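Local coordinates for beta-N-acetylglucosaminidase-like protein Glycoside hydrolase family 20 (Flavobacterium johnsoniae, PDB 6YHH), which probably hydrolyses terminal N-acetylglucosamine residues from chitin oligosaccharides, as a family 20 beta-N-acetylhexosaminidase of bacterial chitin metabolism, at residues K586-A590 with L631-D635; S524-F528 with V599-L603; F306-F311 with H359-L363. All coordinates share one frame; numbering follows the deposited sequence.

Interaction 1 of 3, residues K586-A590 with L631-D635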
loop_
_atom_site.group_PDB
_atom_site.type_symbol
_atom_site.label_atom_id
_atom_site.label_comp_id
_atom_site.label_asym_id
_atom_site.label_seq_id
_atom_site.Cartn_x
_atom_site.Cartn_y
_atom_site.Cartn_z
ATOM N N LYS A 586 -19.699 1.912 38.838
ATOM C CA LYS A 586 -20.087 0.523 38.672
ATOM C C LYS A 586 -20.705 0.314 37.276
ATOM O O LYS A 586 -20.429 -0.683 36.584
ATOM C CB LYS A 586 -21.132 0.120 39.706
ATOM C CG LYS A 586 -21.384 -1.365 39.690
ATOM C CD LYS A 586 -22.713 -1.710 40.367
ATOM C CE LYS A 586 -22.631 -1.848 41.827
ATOM N NZ LYS A 586 -24.059 -2.148 42.185
ATOM N N ALA A 587 -21.547 1.261 36.862
ATOM C CA ALA A 587 -22.161 1.185 35.536
ATOM C C ALA A 587 -21.105 1.260 34.408
ATOM O O ALA A 587 -21.310 0.546 33.402
ATOM C CB ALA A 587 -23.204 2.254 35.324
ATOM N N LYS A 588 -20.013 2.007 34.592
ATOM C CA LYS A 588 -18.933 2.060 33.553
ATOM C C LYS A 588 -18.286 0.696 33.415
ATOM O O LYS A 588 -17.982 0.290 32.280
ATOM C CB LYS A 588 -17.923 3.190 33.857
ATOM C CG LYS A 588 -18.486 4.586 33.484
ATOM C CD LYS A 588 -17.477 5.741 33.762
ATOM N N VAL A 589 -18.135 -0.016 34.522
ATOM C CA VAL A 589 -17.520 -1.354 34.480
ATOM C C VAL A 589 -18.521 -2.313 33.816
ATOM O O VAL A 589 -18.186 -3.089 32.922
ATOM C CB VAL A 589 -17.130 -1.862 35.868
ATOM C CG1 VAL A 589 -16.675 -3.292 35.812
ATOM C CG2 VAL A 589 -16.077 -0.958 36.455
ATOM N N ALA A 590 -19.780 -2.291 34.245
ATOM C CA ALA A 590 -20.798 -3.159 33.714
ATOM C C ALA A 590 -20.963 -2.985 32.180
ATOM O O ALA A 590 -21.291 -3.976 31.514
ATOM C CB ALA A 590 -22.131 -2.880 34.428
ATOM N N LEU A 631 -21.452 -9.516 35.936
ATOM C CA LEU A 631 -22.648 -8.657 36.024
ATOM C C LEU A 631 -23.471 -9.019 37.293
ATOM O O LEU A 631 -24.001 -8.133 37.990
ATOM C CB LEU A 631 -23.526 -8.793 34.782
ATOM C CG LEU A 631 -22.932 -8.071 33.542
ATOM C CD1 LEU A 631 -23.720 -8.509 32.356
ATOM C CD2 LEU A 631 -23.052 -6.566 33.706
ATOM N N LEU A 632 -23.570 -10.300 37.585
ATOM C CA LEU A 632 -24.335 -10.697 38.790
ATOM C C LEU A 632 -23.567 -10.349 40.037
ATOM O O LEU A 632 -24.144 -9.877 41.030
ATOM C CB LEU A 632 -24.639 -12.178 38.769
ATOM C CG LEU A 632 -25.486 -12.649 37.609
ATOM C CD1 LEU A 632 -25.381 -14.140 37.540
ATOM C CD2 LEU A 632 -26.935 -12.206 37.740
ATOM N N VAL A 633 -22.268 -10.529 40.022
ATOM C CA VAL A 633 -21.402 -10.141 41.132
ATOM C C VAL A 633 -21.570 -8.643 41.461
ATOM O O VAL A 633 -21.827 -8.288 42.615
ATOM C CB VAL A 633 -19.935 -10.433 40.851
ATOM C CG1 VAL A 633 -19.035 -9.848 41.903
ATOM C CG2 VAL A 633 -19.634 -11.921 40.772
ATOM N N LEU A 634 -21.481 -7.772 40.451
ATOM C CA LEU A 634 -21.616 -6.324 40.655
ATOM C C LEU A 634 -22.966 -5.945 41.298
ATOM O O LEU A 634 -23.023 -4.962 42.013
ATOM C CB LEU A 634 -21.425 -5.505 39.365
ATOM C CG LEU A 634 -20.005 -5.369 38.729
ATOM C CD1 LEU A 634 -20.041 -4.585 37.417
ATOM C CD2 LEU A 634 -18.921 -4.765 39.590
ATOM N N ASP A 635 -24.018 -6.697 41.009
ATOM C CA ASP A 635 -25.313 -6.534 41.707
ATOM C C ASP A 635 -25.625 -7.444 42.914
ATOM O O ASP A 635 -26.794 -7.568 43.281
ATOM C CB ASP A 635 -26.411 -6.643 40.670
ATOM C CG ASP A 635 -26.821 -5.311 40.174
ATOM O OD1 ASP A 635 -25.903 -4.487 39.907
ATOM O OD2 ASP A 635 -28.056 -5.065 40.151
#
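Lys586 reaches across to the C-terminal end of the opposing helix, where its NZ lies 3.0 Å from Leu634 O in a weak hydrogen bond. A second, looser attraction ties the same ammonium to the carboxylate that follows: Lys586 NZ and Asp635 OD1 form a long salt bridge of 3.7 Å, the two side chains meeting at about a right angle. Because Asp635 is the first residue to leave helical geometry, the lysine charge sits beside the negative end of the helix dipole, which probably adds to the attraction. The Lys586 chain leaves its backbone with CG opposite the amide nitrogen (chi1 -171°) and bends at chi3 (-85°), which brings CE and NZ up to the Leu634 carbonyl oxygen.

The two helices involved, 583-607 and 617-634, form a helical hairpin in the C-terminal part of the chain, and the contact joins the start of the first to the end of the second. The aliphatic part of Lys586 runs alongside Leu634, the two chains heading opposite ways, with Lys586 CD 4.1 Å from Leu634 CB. Leu634 then pushes its CD1 branch between Val589 CG1, at 3.9 Å, and the methyl of Ala590. One turn earlier, Leu631 brings CD2 to 3.9 Å from Ala590 CB. Tyr577 of helix 565-579 touches Lys586, Val589 and Leu634, while Phe593 packs on both leucines.

Interaction 2 of 3, residues S524-F528 with V599-L603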
loop_
_atom_site.group_PDB
_atom_site.type_symbol
_atom_site.label_atom_id
_atom_site.label_comp_id
_atom_site.label_asym_id
_atom_site.label_seq_id
_atom_site.Cartn_x
_atom_site.Cartn_y
_atom_site.Cartn_z
ATOM N N SER A 524 -17.947 -7.079 15.075
ATOM C CA SER A 524 -17.693 -7.875 16.280
ATOM C C SER A 524 -16.255 -8.348 16.374
ATOM O O SER A 524 -15.659 -8.366 17.459
ATOM C CB SER A 524 -18.646 -9.043 16.317
ATOM O OG SER A 524 -19.913 -8.462 16.503
ATOM N N VAL A 525 -15.669 -8.704 15.224
ATOM C CA VAL A 525 -14.258 -9.139 15.270
ATOM C C VAL A 525 -13.312 -7.982 15.530
ATOM O O VAL A 525 -12.357 -8.106 16.275
ATOM C CB VAL A 525 -13.891 -9.978 14.032
ATOM C CG1 VAL A 525 -13.907 -9.232 12.766
ATOM C CG2 VAL A 525 -12.543 -10.615 14.248
ATOM N N ASN A 526 -13.612 -6.815 14.977
ATOM C CA ASN A 526 -12.843 -5.609 15.301
ATOM C C ASN A 526 -12.947 -5.247 16.782
ATOM O O ASN A 526 -11.945 -4.977 17.453
ATOM C CB ASN A 526 -13.336 -4.477 14.419
ATOM C CG ASN A 526 -12.462 -3.240 14.548
ATOM O OD1 ASN A 526 -11.236 -3.262 14.341
ATOM N ND2 ASN A 526 -13.113 -2.146 14.975
ATOM N N GLU A 527 -14.162 -5.296 17.322
ATOM C CA GLU A 527 -14.277 -5.043 18.757
ATOM C C GLU A 527 -13.533 -6.032 19.589
ATOM O O GLU A 527 -12.971 -5.699 20.663
ATOM C CB GLU A 527 -15.778 -4.970 19.190
ATOM C CG GLU A 527 -16.486 -3.820 18.532
ATOM C CD GLU A 527 -17.993 -3.846 18.669
ATOM O OE1 GLU A 527 -18.598 -4.911 18.884
ATOM O OE2 GLU A 527 -18.588 -2.729 18.468
ATOM N N PHE A 528 -13.513 -7.292 19.177
ATOM C CA PHE A 528 -12.747 -8.304 19.942
ATOM C C PHE A 528 -11.216 -8.031 19.839
ATOM O O PHE A 528 -10.501 -8.288 20.817
ATOM C CB PHE A 528 -13.064 -9.727 19.497
ATOM C CG PHE A 528 -12.715 -10.772 20.545
ATOM C CD1 PHE A 528 -13.250 -10.681 21.849
ATOM C CD2 PHE A 528 -11.905 -11.834 20.267
ATOM C CE1 PHE A 528 -12.843 -11.584 22.821
ATOM C CE2 PHE A 528 -11.531 -12.759 21.225
ATOM C CZ PHE A 528 -12.028 -12.635 22.517
ATOM N N VAL A 599 -20.366 -8.885 21.778
ATOM C CA VAL A 599 -19.295 -9.255 20.851
ATOM C C VAL A 599 -19.248 -10.772 20.624
ATOM O O VAL A 599 -19.147 -11.251 19.499
ATOM C CB VAL A 599 -17.928 -8.724 21.378
ATOM C CG1 VAL A 599 -16.771 -9.394 20.635
ATOM C CG2 VAL A 599 -17.882 -7.194 21.335
ATOM N N ASN A 600 -19.369 -11.526 21.680
ATOM C CA ASN A 600 -19.312 -12.971 21.576
ATOM C C ASN A 600 -20.485 -13.442 20.738
ATOM O O ASN A 600 -20.327 -14.327 19.911
ATOM C CB ASN A 600 -19.317 -13.658 22.920
ATOM C CG ASN A 600 -19.224 -15.142 22.793
ATOM O OD1 ASN A 600 -18.249 -15.700 22.275
ATOM N ND2 ASN A 600 -20.320 -15.832 23.199
ATOM N N LYS A 601 -21.686 -12.914 20.980
ATOM C CA LYS A 601 -22.823 -13.271 20.101
ATOM C C LYS A 601 -22.526 -12.985 18.653
ATOM O O LYS A 601 -22.761 -13.828 17.803
ATOM C CB LYS A 601 -24.142 -12.545 20.450
ATOM C CG LYS A 601 -24.666 -12.896 21.859
ATOM C CD LYS A 601 -25.748 -11.978 22.373
ATOM C CE LYS A 601 -27.087 -12.113 21.715
ATOM N NZ LYS A 601 -28.024 -10.915 21.811
ATOM N N GLY A 602 -21.923 -11.848 18.366
ATOM C CA GLY A 602 -21.609 -11.499 17.012
ATOM C C GLY A 602 -20.608 -12.410 16.365
ATOM O O GLY A 602 -20.774 -12.829 15.195
ATOM N N LEU A 603 -19.614 -12.837 17.144
ATOM C CA LEU A 603 -18.634 -13.768 16.634
ATOM C C LEU A 603 -19.247 -15.142 16.332
ATOM O O LEU A 603 -18.977 -15.800 15.297
ATOM C CB LEU A 603 -17.502 -13.905 17.627
ATOM C CG LEU A 603 -16.616 -12.665 17.828
ATOM C CD1 LEU A 603 -15.572 -12.986 18.917
ATOM C CD2 LEU A 603 -15.970 -12.292 16.495
#
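Two helices of the C-terminal helical region, 523-529 and 583-607, pack here at a steep angle, their local axes 8.8 Å apart and crossing at -132°. The nearest CA atoms, those of Ser524 and Val599, are 5.0 Å apart. At Gly602, which has no side chain, Ser524 OG comes to 3.5 Å from Gly602 CA.

Val599 works with both branches. Its CG1, opposite the backbone nitrogen (chi1 165°), meets Ser524 O and lies 3.9 Å from Phe528 CB, the two side chains crossing at about a right angle. CG2 turns instead to Glu527, touching CB and, at 3.4 Å, the carboxylate oxygen OE1. One turn on, Leu603 also splits its two methyls. CD1 lies over one face of the Phe528 ring, 4.0 Å from CG, whereas CD2 rests against the backbone of Val525, 3.8 Å from its CA. Ser620 and Ile616 also touch Phe528 and Leu603, and Leu513 of helix 507-517 packs on Val525, so the contact brings several helices together.

The polar end of Glu527 finds its partner within its own helix, where OE2 forms a salt bridge with Lys523. With no hydrogen bond between the two segments, the contact rests on van der Waals fit: methyls against a ring face, against backbone and against the Glu527 chain, and Ser524 against Gly602.

Interaction 3 of 3, residues F306-F311 with H359-L363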
loop_
_atom_site.group_PDB
_atom_site.type_symbol
_atom_site.label_atom_id
_atom_site.label_comp_id
_atom_site.label_asym_id
_atom_site.label_seq_id
_atom_site.Cartn_x
_atom_site.Cartn_y
_atom_site.Cartn_z
ATOM N N PHE A 306 26.347 2.898 -0.455
ATOM C CA PHE A 306 25.918 3.535 0.777
ATOM C C PHE A 306 26.913 4.658 1.159
ATOM O O PHE A 306 27.973 4.389 1.715
ATOM C CB PHE A 306 25.859 2.481 1.856
ATOM C CG PHE A 306 24.773 1.473 1.655
ATOM C CD1 PHE A 306 23.441 1.842 1.915
ATOM C CD2 PHE A 306 25.044 0.215 1.171
ATOM C CE1 PHE A 306 22.442 0.887 1.723
ATOM C CE2 PHE A 306 24.046 -0.694 0.938
ATOM C CZ PHE A 306 22.742 -0.328 1.215
ATOM N N PRO A 307 26.558 5.911 0.909
ATOM C CA PRO A 307 27.521 6.981 1.143
ATOM C C PRO A 307 27.759 7.343 2.609
ATOM O O PRO A 307 28.722 8.048 2.909
ATOM C CB PRO A 307 26.898 8.171 0.419
ATOM C CG PRO A 307 25.409 7.905 0.483
ATOM C CD PRO A 307 25.305 6.400 0.309
ATOM N N GLY A 308 26.874 6.884 3.516
ATOM C CA GLY A 308 26.984 7.119 4.914
ATOM C C GLY A 308 28.288 6.576 5.454
ATOM O O GLY A 308 28.845 5.633 4.924
ATOM N N ALA A 309 28.768 7.190 6.518
ATOM C CA ALA A 309 30.078 6.836 7.035
ATOM C C ALA A 309 30.204 5.597 7.848
ATOM O O ALA A 309 31.327 5.259 8.283
ATOM C CB ALA A 309 30.614 8.023 7.832
ATOM N N TYR A 310 29.067 4.901 8.145
ATOM C CA TYR A 310 29.030 3.764 9.063
ATOM C C TYR A 310 28.601 2.501 8.311
ATOM O O TYR A 310 27.661 2.516 7.503
ATOM C CB TYR A 310 28.058 4.016 10.229
ATOM C CG TYR A 310 28.364 5.342 10.855
ATOM C CD1 TYR A 310 29.391 5.428 11.723
ATOM C CD2 TYR A 310 27.776 6.467 10.411
ATOM C CE1 TYR A 310 29.762 6.663 12.249
ATOM C CE2 TYR A 310 28.119 7.702 10.891
ATOM C CZ TYR A 310 29.124 7.778 11.833
ATOM O OH TYR A 310 29.521 9.031 12.332
ATOM N N PHE A 311 29.279 1.413 8.605
ATOM C CA PHE A 311 28.972 0.123 8.013
ATOM C C PHE A 311 28.867 -0.899 9.137
ATOM O O PHE A 311 29.827 -1.097 9.897
ATOM C CB PHE A 311 29.978 -0.336 6.912
ATOM C CG PHE A 311 29.417 -1.371 6.024
ATOM C CD1 PHE A 311 29.204 -2.679 6.470
ATOM C CD2 PHE A 311 29.039 -0.999 4.744
ATOM C CE1 PHE A 311 28.615 -3.617 5.559
ATOM C CE2 PHE A 311 28.426 -1.910 3.873
ATOM C CZ PHE A 311 28.169 -3.189 4.305
ATOM N N HIS A 359 37.108 2.128 2.139
ATOM C CA HIS A 359 35.927 2.788 1.515
ATOM C C HIS A 359 35.455 4.033 2.258
ATOM O O HIS A 359 34.398 4.583 1.902
ATOM C CB HIS A 359 34.795 1.749 1.359
ATOM C CG HIS A 359 35.179 0.598 0.470
ATOM N ND1 HIS A 359 35.371 0.767 -0.874
ATOM C CD2 HIS A 359 35.483 -0.688 0.733
ATOM C CE1 HIS A 359 35.800 -0.370 -1.402
ATOM N NE2 HIS A 359 35.858 -1.277 -0.456
ATOM N N GLY A 360 36.176 4.396 3.311
ATOM C CA GLY A 360 35.876 5.528 4.134
ATOM C C GLY A 360 34.845 5.295 5.211
ATOM O O GLY A 360 34.169 6.222 5.667
ATOM N N LYS A 361 34.728 4.029 5.612
ATOM C CA LYS A 361 33.675 3.662 6.596
ATOM C C LYS A 361 34.213 3.242 7.907
ATOM O O LYS A 361 35.271 2.579 8.021
ATOM C CB LYS A 361 32.820 2.510 6.054
ATOM C CG LYS A 361 32.425 2.655 4.603
ATOM C CD LYS A 361 31.576 3.934 4.392
ATOM C CE LYS A 361 31.164 4.096 2.952
ATOM N NZ LYS A 361 30.555 5.431 2.660
ATOM N N GLN A 362 33.481 3.656 8.909
ATOM C CA GLN A 362 33.686 3.218 10.259
ATOM C C GLN A 362 32.850 1.983 10.564
ATOM O O GLN A 362 31.783 1.812 10.000
ATOM C CB GLN A 362 33.241 4.298 11.217
ATOM C CG GLN A 362 34.160 5.521 11.215
ATOM C CD GLN A 362 33.537 6.771 11.794
ATOM O OE1 GLN A 362 33.288 6.898 13.009
ATOM N NE2 GLN A 362 33.299 7.747 10.918
ATOM N N LEU A 363 33.378 1.127 11.435
ATOM C CA LEU A 363 32.776 -0.212 11.695
ATOM C C LEU A 363 31.866 -0.175 12.870
ATOM O O LEU A 363 32.161 0.438 13.892
ATOM C CB LEU A 363 33.932 -1.217 11.951
ATOM C CG LEU A 363 33.665 -2.725 12.101
ATOM C CD1 LEU A 363 34.840 -3.521 11.643
ATOM C CD2 LEU A 363 33.198 -3.016 13.530
HETATM O O HOH W 1 31.826 8.961 14.226
#
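Lys361 stretches its ammonium into the turn preceding strand 310-312, where NZ donates hydrogen bonds to Phe306 O (2.9 Å) and Gly308 O (2.8 Å). Beside it, strands 310-312 and 362-366 pair in parallel, neighbours in the beta/alpha barrel of the catalytic domain, joined by a connection that includes helix 341-358. NZ lies in the plane of the Phe306 carbonyl but well above that of Gly308. A bend at chi2 (-61°) lays the lysine chain along this turn. Gln362 N donates to Ala309 O at 2.8 Å, nearly straight at 172°, and Phe311 N to Gln362 O at 2.9 Å, so Gln362 bonds to the residues flanking its partner Tyr310.

Tyr310 and Gln362 point the same way from one face of the sheet, ring and amide planes 58° apart, while Phe311 and Leu363 take the other face. Helix 341-358 ends in a Schellman motif at Gly360, whose positive phi turns the chain into the second strand. Phe311 stacks edge-to-face with Phe299. Between the ends of the Tyr310 and Gln362 side chains a water, in the plane of the Tyr310 ring, lies 3.0 Å from Tyr310 OH and donates to Gln362 OE1 at 2.8 Å.

Overall arrangement
Interactions 1 and 2 belong together: both use helix 583-607, one near its start and the other further along, and their centres are 20 Å apart. They do not touch, the nearest atoms being about 11 Å from each other; their segments alternate along the chain, and each has one segment on helix 583-607. Interaction 3 comes earlier in sequence and lies across the chain's centre, its own centre 62 Å from that of interaction 1 and 52 Å from that of interaction 2. It alone falls within the catalytic barrel, although all three contacts lie away from Glu317, the predicted proton donor.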